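Local coordinates for protein botulinum neurotoxin type G (Clostridium botulinum, PDB 3MPP) that attaches the neurotoxin to the surface of its host cell, as the receptor-binding part of the heavy chain that brings the protease light chain into the cytosol, at residues K41-S45 / E46-I50; T75-Y78 / N79-D82; N135-D138 / Y139-K142; N268-A272 / A273-Q277; Y355-K358 / T359-N362. The protein carries 4 engineered substitutions. One frame throughout, in Å; residues are numbered along the deposited sequence. Where two conformers were deposited one is given.

Interaction 1: residues K41-S45 / E46-I50; sequences KLNNS and ENSNI
Ser48 turns its hydroxyl back onto the backbone N-H of Asn43, and Ser45 turns its own forward onto that of Asn47. Ser48 OG accepts the Asn43 bond with N to OG at 2.7 Å and an N-H...O angle of 158°. With chi1 at -170°, OG lies opposite the backbone N of Ser48 and beside its carbonyl carbon, which points it at Asn43 N. The hydroxyl lies alongside the backbone at Leu42 CA, 3.5 Å from OG, and CB of Ser48 packs 3.4 Å from Asn43 O. The same hydroxyl is also bonded to Asp29 O, so it is engaged on both counts as acceptor and donor.

The corner itself is a type I beta turn from Ser45 to Ser48. Ser48 N bonds to Ser45 O at 3.0 Å. Ser45 OG accepts Asn47 N at 2.9 Å, an ST turn laid over the first. Ser45 has two conformers, so this second bond holds for one of them. A water lies between Asn43 O and Ser48 O, within bonding distance of both; with more acceptors in reach than protons, which it serves at a given moment is not settled.

The turn links strand 39-43 to strand 50-53, which belong to the two sheets of the N-terminal subdomain. The Leu42 side chain touches Phe184 and Leu186 of strand 181-187 and Ile198 of strand 195-204. Lys41 forms a salt bridge with Glu427.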
# COMPACT_ATOMS: atom_id res chain seq x y z
N LYS A 41 2.16 -15.22 -1.37
CA LYS A 41 3.00 -15.03 -0.20
C LYS A 41 4.05 -16.14 -0.14
O LYS A 41 3.72 -17.33 -0.11
CB LYS A 41 2.13 -15.06 1.05
CG LYS A 41 2.84 -14.76 2.38
CD LYS A 41 1.81 -14.95 3.50
CE LYS A 41 2.34 -14.73 4.89
NZ LYS A 41 1.24 -14.95 5.88
N LEU A 42 5.32 -15.74 -0.11
CA LEU A 42 6.43 -16.67 0.13
C LEU A 42 6.79 -16.66 1.61
O LEU A 42 7.10 -15.60 2.17
CB LEU A 42 7.65 -16.26 -0.69
CG LEU A 42 7.47 -16.16 -2.21
CD1 LEU A 42 8.73 -15.64 -2.87
CD2 LEU A 42 7.09 -17.53 -2.78
N ASN A 43 6.75 -17.83 2.23
CA ASN A 43 7.18 -18.03 3.61
C ASN A 43 8.62 -18.54 3.61
O ASN A 43 9.18 -18.83 2.55
CB ASN A 43 6.27 -19.06 4.31
CG ASN A 43 4.81 -18.62 4.35
OD1 ASN A 43 3.90 -19.36 3.94
ND2 ASN A 43 4.57 -17.42 4.83
N ASN A 44 9.22 -18.67 4.79
CA ASN A 44 10.62 -19.06 4.86
C ASN A 44 10.77 -20.58 4.98
O ASN A 44 11.09 -21.10 6.04
CB ASN A 44 11.36 -18.37 6.02
CG ASN A 44 12.87 -18.50 5.88
OD1 ASN A 44 13.36 -19.10 4.92
ND2 ASN A 44 13.61 -17.94 6.83
N SER A 45 10.53 -21.26 3.87
CA SER A 45 10.62 -22.72 3.82
C SER A 45 10.92 -23.17 2.40
O SER A 45 10.52 -22.51 1.43
CB SER A 45 9.30 -23.35 4.30
OG SER A 45 9.11 -24.64 3.76
N GLU A 46 11.60 -24.30 2.27
CA GLU A 46 11.90 -24.85 0.95
C GLU A 46 10.61 -25.21 0.22
O GLU A 46 10.60 -25.26 -1.01
CB GLU A 46 12.77 -26.10 1.09
CG GLU A 46 14.15 -25.79 1.56
CD GLU A 46 15.05 -27.01 1.56
OE1 GLU A 46 14.56 -28.14 1.33
OE2 GLU A 46 16.26 -26.82 1.81
N ASN A 47 9.54 -25.45 0.96
CA ASN A 47 8.27 -25.81 0.32
C ASN A 47 7.42 -24.62 -0.07
O ASN A 47 6.34 -24.76 -0.66
CB ASN A 47 7.50 -26.81 1.17
CG ASN A 47 8.10 -28.20 1.06
OD1 ASN A 47 8.19 -28.76 -0.03
ND2 ASN A 47 8.54 -28.75 2.19
N SER A 48 7.93 -23.44 0.25
CA SER A 48 7.26 -22.20 -0.13
C SER A 48 7.97 -21.65 -1.35
O SER A 48 8.85 -20.79 -1.24
CB SER A 48 7.31 -21.17 1.01
OG SER A 48 6.45 -20.08 0.71
N ASN A 49 7.63 -22.18 -2.52
CA ASN A 49 8.34 -21.78 -3.72
C ASN A 49 7.47 -21.87 -4.96
O ASN A 49 6.48 -22.60 -4.99
CB ASN A 49 9.58 -22.65 -3.91
CG ASN A 49 9.23 -24.06 -4.37
OD1 ASN A 49 8.81 -24.90 -3.58
ND2 ASN A 49 9.38 -24.30 -5.67
N ILE A 50 7.85 -21.10 -5.97
CA ILE A 50 7.23 -21.16 -7.29
C ILE A 50 8.35 -21.15 -8.29
O ILE A 50 9.29 -20.35 -8.18
CB ILE A 50 6.36 -19.93 -7.58
CG1 ILE A 50 5.21 -19.82 -6.58
CG2 ILE A 50 5.84 -19.95 -9.02
CD1 ILE A 50 4.43 -18.53 -6.70
O HOH W 1 10.57 -19.51 0.28

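Interaction 2: residues T75-Y78 / N79-D82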
# COMPACT_ATOMS: atom_id res chain seq x y z
N THR A 75 6.49 -6.13 2.05
CA THR A 75 7.36 -6.77 3.02
C THR A 75 7.05 -6.24 4.42
O THR A 75 6.81 -5.05 4.59
CB THR A 75 8.86 -6.56 2.65
OG1 THR A 75 9.70 -6.97 3.73
CG2 THR A 75 9.14 -5.11 2.34
N PRO A 76 7.07 -7.12 5.42
CA PRO A 76 6.64 -6.76 6.78
C PRO A 76 7.59 -5.80 7.49
O PRO A 76 8.79 -5.80 7.23
CB PRO A 76 6.63 -8.10 7.53
CG PRO A 76 7.32 -9.10 6.64
CD PRO A 76 7.56 -8.51 5.31
N LYS A 77 7.04 -5.00 8.38
CA LYS A 77 7.83 -4.13 9.25
C LYS A 77 8.86 -4.97 10.00
O LYS A 77 8.61 -6.12 10.35
CB LYS A 77 6.92 -3.46 10.28
CG LYS A 77 7.61 -2.46 11.19
CD LYS A 77 6.60 -1.93 12.24
CE LYS A 77 7.32 -1.43 13.49
NZ LYS A 77 8.00 -2.56 14.22
N TYR A 78 10.02 -4.39 10.25
CA TYR A 78 11.02 -4.98 11.12
C TYR A 78 10.43 -5.34 12.49
O TYR A 78 9.46 -4.73 12.94
CB TYR A 78 12.16 -3.98 11.32
CG TYR A 78 11.67 -2.57 11.61
CD1 TYR A 78 11.28 -2.18 12.89
CD2 TYR A 78 11.59 -1.62 10.59
CE1 TYR A 78 10.85 -0.87 13.14
CE2 TYR A 78 11.14 -0.33 10.83
CZ TYR A 78 10.77 0.04 12.10
OH TYR A 78 10.33 1.32 12.31
N ASN A 79 10.98 -6.36 13.13
CA ASN A 79 10.66 -6.61 14.53
C ASN A 79 11.58 -5.73 15.38
O ASN A 79 12.80 -5.77 15.25
CB ASN A 79 10.82 -8.09 14.91
CG ASN A 79 9.66 -8.95 14.44
OD1 ASN A 79 8.52 -8.49 14.29
ND2 ASN A 79 9.94 -10.23 14.22
N ASN A 80 10.98 -4.90 16.24
CA ASN A 80 11.76 -3.98 17.06
C ASN A 80 12.95 -4.65 17.75
O ASN A 80 14.03 -4.09 17.80
CB ASN A 80 10.91 -3.29 18.12
CG ASN A 80 9.86 -2.37 17.53
OD1 ASN A 80 9.84 -2.10 16.33
ND2 ASN A 80 8.97 -1.88 18.39
N ASN A 81 12.73 -5.84 18.29
CA ASN A 81 13.75 -6.54 19.08
C ASN A 81 14.70 -7.41 18.26
O ASN A 81 15.55 -8.10 18.82
CB ASN A 81 13.09 -7.36 20.20
CG ASN A 81 12.25 -8.52 19.67
OD1 ASN A 81 12.53 -9.07 18.61
ND2 ASN A 81 11.23 -8.89 20.43
N ASP A 82 14.55 -7.39 16.95
CA ASP A 82 15.39 -8.20 16.08
C ASP A 82 15.93 -7.37 14.92
O ASP A 82 15.97 -7.83 13.77
CB ASP A 82 14.59 -9.40 15.55
CG ASP A 82 15.48 -10.49 14.98
OD1 ASP A 82 16.67 -10.57 15.36
OD2 ASP A 82 14.98 -11.28 14.16
O HOH W 2 6.80 -7.04 12.44
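Lys77 NZ is gripped by two oxygens, Asn80 OD1 at 2.8 Å, three residues on, and the carbonyl of its neighbour, Tyr78 O, at 2.9 Å from NZ. The two acceptors are met differently. The amine lies above the amide plane of Asn80, 40° out of it, but is only tilted from the carbonyl plane of Tyr78. The chain of Lys77 runs out nearly straight and then bends at its last torsion, -66°. That bend carries the ammonium group to the oxygens.

On its way the lysine passes over the Tyr78 ring, with Lys77 CG 3.9 Å above the ring plane and over its centre. Asn80 OD1 comes to the edge of the same ring, in its plane, 3.6 Å from Tyr78 CE1. One oxygen therefore meets both the cation and the weakly polar ring C-H. The ring and the Asn80 amide are turned 35° against each other. Further on, Asp82 N bonds to Asn79 O at 2.9 Å.

The loop leaves strand 67-74 and runs into helix 83-88, with Asp82 at the N-cap position, though its side chain makes no capping bond. It faces the C-terminal subdomain. Asn80 ND2 is bonded to Tyr276 OH of strand 275-277, and the Tyr78 side chain packs on Ile274 beside that strand. Lys77 also shares a backbone hydrogen bond with Gly428.

Interaction 3: residues N135-D138 / Y139-K142; sequences NISD and YINK
After Ser137 and Asp138 the backbone folds into a type II beta turn from Tyr139 to Lys142, with Asn141 at positive phi and Lys142 N bonded to Tyr139 O. The Ser137 hydroxyl holds the start of this turn. Its OG accepts two backbone N-H groups, from Tyr139 N and Ile140 N, each 2.9 Å from OG. The Ile140 bond is almost straight, at 177°, and the Tyr139 bond makes an ST turn. Ile140 CG1 packs beside the hydroxyl, 3.4 Å from Ser137 OG.

Lys142 reaches back across the turn with a fully extended chain. Its NZ bonds to Ser137 O at 2.9 Å, tilted 25° from the carbonyl plane. A water also donates to that carbonyl and to Ile140 O. Asp138 CB sits over one face of the Tyr139 ring, offset toward the rim and 4.1 Å from the centroid, a CH-pi contact.

The loop joins strand 123-129 to strand 144-150 in the N-terminal subdomain. Tyr139 meets Phe128 and Phe144 of these strands edge to face. Lys142 makes a cation-pi contact with Phe229 of the C-terminal subdomain.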
# COMPACT_ATOMS: atom_id res chain seq x y z
N ASN A 135 8.42 8.97 10.83
CA ASN A 135 7.19 8.76 11.58
C ASN A 135 6.18 7.94 10.80
O ASN A 135 5.52 7.07 11.36
CB ASN A 135 6.58 10.10 12.00
CG ASN A 135 7.40 10.79 13.07
OD1 ASN A 135 7.95 10.14 13.96
ND2 ASN A 135 7.48 12.11 12.99
N ILE A 136 6.05 8.25 9.50
CA ILE A 136 5.12 7.54 8.63
C ILE A 136 5.83 7.16 7.33
O ILE A 136 6.47 7.99 6.70
CB ILE A 136 3.86 8.42 8.29
CG1 ILE A 136 3.17 8.92 9.57
CG2 ILE A 136 2.87 7.66 7.41
CD1 ILE A 136 2.37 7.85 10.31
N SER A 137 5.71 5.90 6.94
CA SER A 137 6.42 5.39 5.78
C SER A 137 5.46 5.07 4.62
O SER A 137 4.44 4.44 4.84
CB SER A 137 7.16 4.11 6.16
OG SER A 137 7.67 3.48 5.00
N ASP A 138 5.82 5.48 3.41
CA ASP A 138 5.07 5.10 2.21
C ASP A 138 5.43 3.68 1.75
O ASP A 138 4.89 3.19 0.76
CB ASP A 138 5.40 6.06 1.05
CG ASP A 138 5.01 7.51 1.34
OD1 ASP A 138 4.42 7.79 2.40
OD2 ASP A 138 5.30 8.37 0.49
N TYR A 139 6.34 3.02 2.47
CA TYR A 139 6.88 1.74 1.98
C TYR A 139 6.75 0.55 2.95
O TYR A 139 6.44 -0.57 2.54
CB TYR A 139 8.34 1.91 1.57
CG TYR A 139 8.52 2.99 0.53
CD1 TYR A 139 8.23 2.74 -0.80
CD2 TYR A 139 8.97 4.27 0.88
CE1 TYR A 139 8.37 3.73 -1.78
CE2 TYR A 139 9.13 5.27 -0.10
CZ TYR A 139 8.81 4.99 -1.42
OH TYR A 139 8.95 5.94 -2.40
N ILE A 140 7.02 0.79 4.23
CA ILE A 140 7.00 -0.31 5.20
C ILE A 140 5.66 -1.02 5.26
O ILE A 140 4.64 -0.41 5.56
CB ILE A 140 7.42 0.17 6.60
CG1 ILE A 140 8.85 0.72 6.53
CG2 ILE A 140 7.39 -0.99 7.59
CD1 ILE A 140 9.35 1.35 7.84
N ASN A 141 5.67 -2.33 4.96
CA ASN A 141 4.46 -3.17 4.98
C ASN A 141 3.38 -2.80 3.96
O ASN A 141 2.24 -3.28 4.04
CB ASN A 141 3.82 -3.23 6.38
CG ASN A 141 2.95 -4.46 6.56
OD1 ASN A 141 3.32 -5.56 6.13
ND2 ASN A 141 1.77 -4.29 7.19
N LYS A 142 3.74 -1.96 3.00
CA LYS A 142 2.78 -1.48 2.00
C LYS A 142 3.14 -1.99 0.63
O LYS A 142 4.32 -2.06 0.29
CB LYS A 142 2.80 0.06 1.95
CG LYS A 142 2.39 0.73 3.25
CD LYS A 142 2.26 2.24 3.09
CE LYS A 142 1.78 2.83 4.41
NZ LYS A 142 1.59 4.30 4.43
O HOH W 3 4.18 2.08 6.55

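Interaction 4: residues N268-A272 / A273-Q277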
# COMPACT_ATOMS: atom_id res chain seq x y z
N ASN A 268 4.81 7.12 19.68
CA ASN A 268 5.86 6.59 18.83
C ASN A 268 6.69 5.54 19.53
O ASN A 268 6.62 5.37 20.75
CB ASN A 268 6.77 7.71 18.38
CG ASN A 268 7.46 8.38 19.53
OD1 ASN A 268 8.32 7.79 20.17
ND2 ASN A 268 7.07 9.61 19.82
N PHE A 269 7.49 4.84 18.74
CA PHE A 269 8.52 3.98 19.29
C PHE A 269 9.81 4.27 18.55
O PHE A 269 9.83 4.38 17.32
CB PHE A 269 8.15 2.49 19.13
CG PHE A 269 9.19 1.57 19.71
CD1 PHE A 269 9.04 1.03 20.98
CD2 PHE A 269 10.36 1.30 19.01
CE1 PHE A 269 10.02 0.20 21.53
CE2 PHE A 269 11.34 0.48 19.55
CZ PHE A 269 11.17 -0.07 20.81
N ASN A 270 10.90 4.43 19.28
CA ASN A 270 12.20 4.48 18.64
C ASN A 270 13.29 3.86 19.48
O ASN A 270 13.20 3.80 20.71
CB ASN A 270 12.56 5.91 18.19
CG ASN A 270 12.38 6.94 19.29
OD1 ASN A 270 13.17 6.99 20.23
ND2 ASN A 270 11.37 7.78 19.16
N ASN A 271 14.31 3.35 18.81
CA ASN A 271 15.49 2.86 19.48
C ASN A 271 16.70 3.37 18.72
O ASN A 271 16.62 4.39 18.04
CB ASN A 271 15.44 1.33 19.61
CG ASN A 271 15.39 0.62 18.28
OD1 ASN A 271 15.71 1.21 17.24
ND2 ASN A 271 15.02 -0.66 18.29
N ALA A 272 17.83 2.68 18.82
CA ALA A 272 19.04 3.15 18.14
C ALA A 272 18.89 3.17 16.62
O ALA A 272 19.39 4.06 15.95
CB ALA A 272 20.25 2.31 18.55
N ALA A 273 18.18 2.18 16.09
CA ALA A 273 18.16 1.97 14.65
C ALA A 273 16.90 2.47 13.97
O ALA A 273 16.92 2.76 12.78
CB ALA A 273 18.36 0.49 14.33
N ILE A 274 15.80 2.57 14.72
CA ILE A 274 14.52 2.84 14.07
C ILE A 274 13.63 3.81 14.83
O ILE A 274 13.84 4.10 16.01
CB ILE A 274 13.75 1.52 13.79
CG1 ILE A 274 13.48 0.76 15.10
CG2 ILE A 274 14.50 0.63 12.83
CD1 ILE A 274 12.16 1.12 15.74
N ASN A 275 12.62 4.31 14.13
CA ASN A 275 11.60 5.17 14.73
C ASN A 275 10.35 5.12 13.88
O ASN A 275 10.43 5.15 12.65
CB ASN A 275 12.08 6.62 14.80
CG ASN A 275 10.95 7.59 15.07
OD1 ASN A 275 10.45 7.67 16.20
ND2 ASN A 275 10.50 8.30 14.04
N TYR A 276 9.20 5.04 14.54
CA TYR A 276 7.91 5.08 13.86
C TYR A 276 6.83 5.58 14.80
O TYR A 276 6.92 5.39 16.01
CB TYR A 276 7.49 3.69 13.35
CG TYR A 276 7.26 2.66 14.44
CD1 TYR A 276 6.00 2.46 14.99
CD2 TYR A 276 8.31 1.85 14.89
CE1 TYR A 276 5.79 1.49 15.98
CE2 TYR A 276 8.11 0.89 15.88
CZ TYR A 276 6.85 0.72 16.42
OH TYR A 276 6.65 -0.23 17.40
N GLN A 277 5.79 6.19 14.23
CA GLN A 277 4.61 6.51 15.02
C GLN A 277 3.59 5.39 14.93
O GLN A 277 3.46 4.75 13.89
CB GLN A 277 4.00 7.84 14.56
CG GLN A 277 4.81 9.04 15.09
CD GLN A 277 4.26 10.36 14.61
OE1 GLN A 277 3.55 10.42 13.60
NE2 GLN A 277 4.59 11.43 15.32
O HOH W 4 5.41 10.96 18.22
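Phe269 and Tyr276 pair across a beta hairpin, formed by the end of strand 260-270 and the outermost strand 275-277 of a three-stranded antiparallel sheet. They are a hydrogen-bonded pair. Phe269 N bonds to Tyr276 O at 2.8 Å, and Tyr276 N returns the bond to Phe269 O. Their rings lie on the same face of the sheet with planes 23° apart, but they are slid so far that they barely overlap. The packing is instead Phe269 CB against Tyr276 CZ, at 3.5 Å. Ile274 CD1 comes in at the edge of the Phe269 ring, 3.7 Å from CD2.

The other face carries Asn270 and Asn275, a non-hydrogen-bonded pair whose side chains run side by side. Asn270 ND2 donates to Asn275 OD1 at 3.1 Å, with the amide planes 44° apart.

Further partners position these groups. Asn275 ND2 is bonded to Lys133 O and Asn135 OD1, which ties the hairpin of the C-terminal subdomain to the N-terminal one. Gln277 OE1 is held by Asn249, within the C-terminal subdomain.

The bend of the hairpin is closed by Asn271. Its N bonds to Ile274 O. Its side chain, with CG between backbone N and carbonyl carbon (chi1 61°), curls inward in an Asx turn, and Asn271 OD1 accepts both Ala273 N and Ile274 N, each at 2.9 Å.

Interaction 5: residues Y355-K358 / T359-N362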
# COMPACT_ATOMS: atom_id res chain seq x y z
N TYR A 355 -11.32 11.57 -5.90
CA TYR A 355 -11.38 12.65 -6.87
C TYR A 355 -10.07 12.94 -7.61
O TYR A 355 -10.08 13.57 -8.67
CB TYR A 355 -11.84 13.95 -6.19
CG TYR A 355 -13.28 13.96 -5.76
CD1 TYR A 355 -14.30 13.90 -6.70
CD2 TYR A 355 -13.61 14.05 -4.42
CE1 TYR A 355 -15.62 13.92 -6.30
CE2 TYR A 355 -14.92 14.09 -4.01
CZ TYR A 355 -15.92 14.02 -4.95
OH TYR A 355 -17.20 14.05 -4.52
N TYR A 356 -8.95 12.51 -7.05
CA TYR A 356 -7.64 12.86 -7.62
C TYR A 356 -6.59 12.02 -6.93
O TYR A 356 -6.91 11.22 -6.05
CB TYR A 356 -7.36 14.35 -7.41
CG TYR A 356 -7.77 14.79 -6.02
CD1 TYR A 356 -7.01 14.44 -4.92
CD2 TYR A 356 -8.93 15.53 -5.80
CE1 TYR A 356 -7.38 14.81 -3.63
CE2 TYR A 356 -9.32 15.91 -4.51
CZ TYR A 356 -8.53 15.54 -3.43
OH TYR A 356 -8.87 15.90 -2.15
N GLU A 357 -5.32 12.22 -7.30
CA GLU A 357 -4.21 11.36 -6.87
C GLU A 357 -4.62 9.88 -6.89
O GLU A 357 -4.44 9.16 -5.91
CB GLU A 357 -3.61 11.79 -5.52
CG GLU A 357 -4.55 11.75 -4.30
CD GLU A 357 -3.85 12.14 -3.00
OE1 GLU A 357 -2.60 12.22 -2.98
OE2 GLU A 357 -4.55 12.38 -2.00
N LYS A 358 -5.14 9.43 -8.03
CA LYS A 358 -5.83 8.15 -8.13
C LYS A 358 -4.94 6.90 -8.03
O LYS A 358 -5.44 5.79 -7.92
CB LYS A 358 -6.69 8.11 -9.39
CG LYS A 358 -7.88 9.06 -9.32
CD LYS A 358 -8.58 9.20 -10.67
CE LYS A 358 -9.72 10.21 -10.58
NZ LYS A 358 -10.69 10.07 -11.71
N THR A 359 -3.62 7.09 -8.06
CA THR A 359 -2.70 5.98 -7.88
C THR A 359 -2.33 5.79 -6.41
O THR A 359 -1.67 4.82 -6.05
CB THR A 359 -1.41 6.18 -8.68
OG1 THR A 359 -0.66 7.27 -8.12
CG2 THR A 359 -1.75 6.48 -10.13
N THR A 360 -2.76 6.72 -5.56
CA THR A 360 -2.45 6.64 -4.14
C THR A 360 -3.53 5.85 -3.40
O THR A 360 -4.54 5.46 -3.99
CB THR A 360 -2.29 8.04 -3.49
OG1 THR A 360 -3.57 8.67 -3.35
CG2 THR A 360 -1.38 8.91 -4.36
N TYR A 361 -3.34 5.65 -2.10
CA TYR A 361 -4.32 4.91 -1.32
C TYR A 361 -5.26 5.85 -0.54
O TYR A 361 -5.99 5.40 0.33
CB TYR A 361 -3.60 3.95 -0.37
CG TYR A 361 -2.64 3.01 -1.09
CD1 TYR A 361 -2.88 2.62 -2.41
CD2 TYR A 361 -1.53 2.50 -0.43
CE1 TYR A 361 -2.00 1.73 -3.08
CE2 TYR A 361 -0.65 1.62 -1.08
CZ TYR A 361 -0.89 1.25 -2.40
OH TYR A 361 -0.02 0.38 -3.02
N ASN A 362 -5.23 7.14 -0.87
CA ASN A 362 -6.12 8.11 -0.24
C ASN A 362 -7.53 8.11 -0.82
O ASN A 362 -7.75 7.73 -1.96
CB ASN A 362 -5.53 9.50 -0.38
CG ASN A 362 -4.19 9.63 0.31
OD1 ASN A 362 -4.09 9.58 1.54
ND2 ASN A 362 -3.13 9.77 -0.49
O HOH W 5 -7.74 10.45 -3.74
O HOH W 6 -4.94 3.40 -6.35
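This is a surface turn, a type I beta turn from Glu357 to Thr360, in the loop between strands 346-353 and 364-368 of the C-terminal beta-trefoil subdomain. Its centre is the carbonyl of Glu357, which takes two bonds from one residue. Thr360 OG1 donates to Glu357 O at 2.7 Å and lies in the carbonyl plane. Thr360 N reaches the same oxygen at 3.0 Å from above that plane, 42° out of it. The threonine thus grips the turn by backbone and side chain together. Its first torsion, 73°, sets OG1 between its own N and carbonyl carbon, where it can face back to Glu357.

Glu357 enters the turn with positive phi. Its side chain crosses that of Thr360 at about a right angle, with CG 3.4 Å from Thr360 OG1. Beyond, the carboxylate lies close to the Asn362 amide with the planes only 18° apart. Glu357 OE2 is 3.3 Å from Asn362 ND2, but the angle is too poor for a hydrogen bond. Both have partners beyond the turn: Glu357 OE1 is bonded to Gln245 NE2, and Asn362 OD1 to Gln421 NE2.

The Thr360 hydroxyl is used a second time. While donating to Glu357 O, it accepts from Asn362 ND2, 3.1 Å from OG1. A water bridges the backbone, donating to Lys358 O at 2.9 Å and to Thr360 O at 3.2 Å.

Along the chain the five contacts follow in series, and none nests in or crosses another. Interaction 1 closes the turn between strands 39-43 and 50-53, interaction 2 the loop from strand 67-74 to helix 83-88, and interaction 3 the loop from strand 123-129 to 144-150, all in the N-terminal subdomain. Interaction 4 closes a hairpin of the C-terminal subdomain, and interaction 5 a trefoil loop. Interaction 2 touches both 3 and 4, and 3 touches 4, where the subdomains meet. Ile140 packs on Lys77 and Tyr78, and Asn135 O is probably bonded to Gln277 N. Interactions 1 and 5 lie apart, their centres about 33 Å from each other.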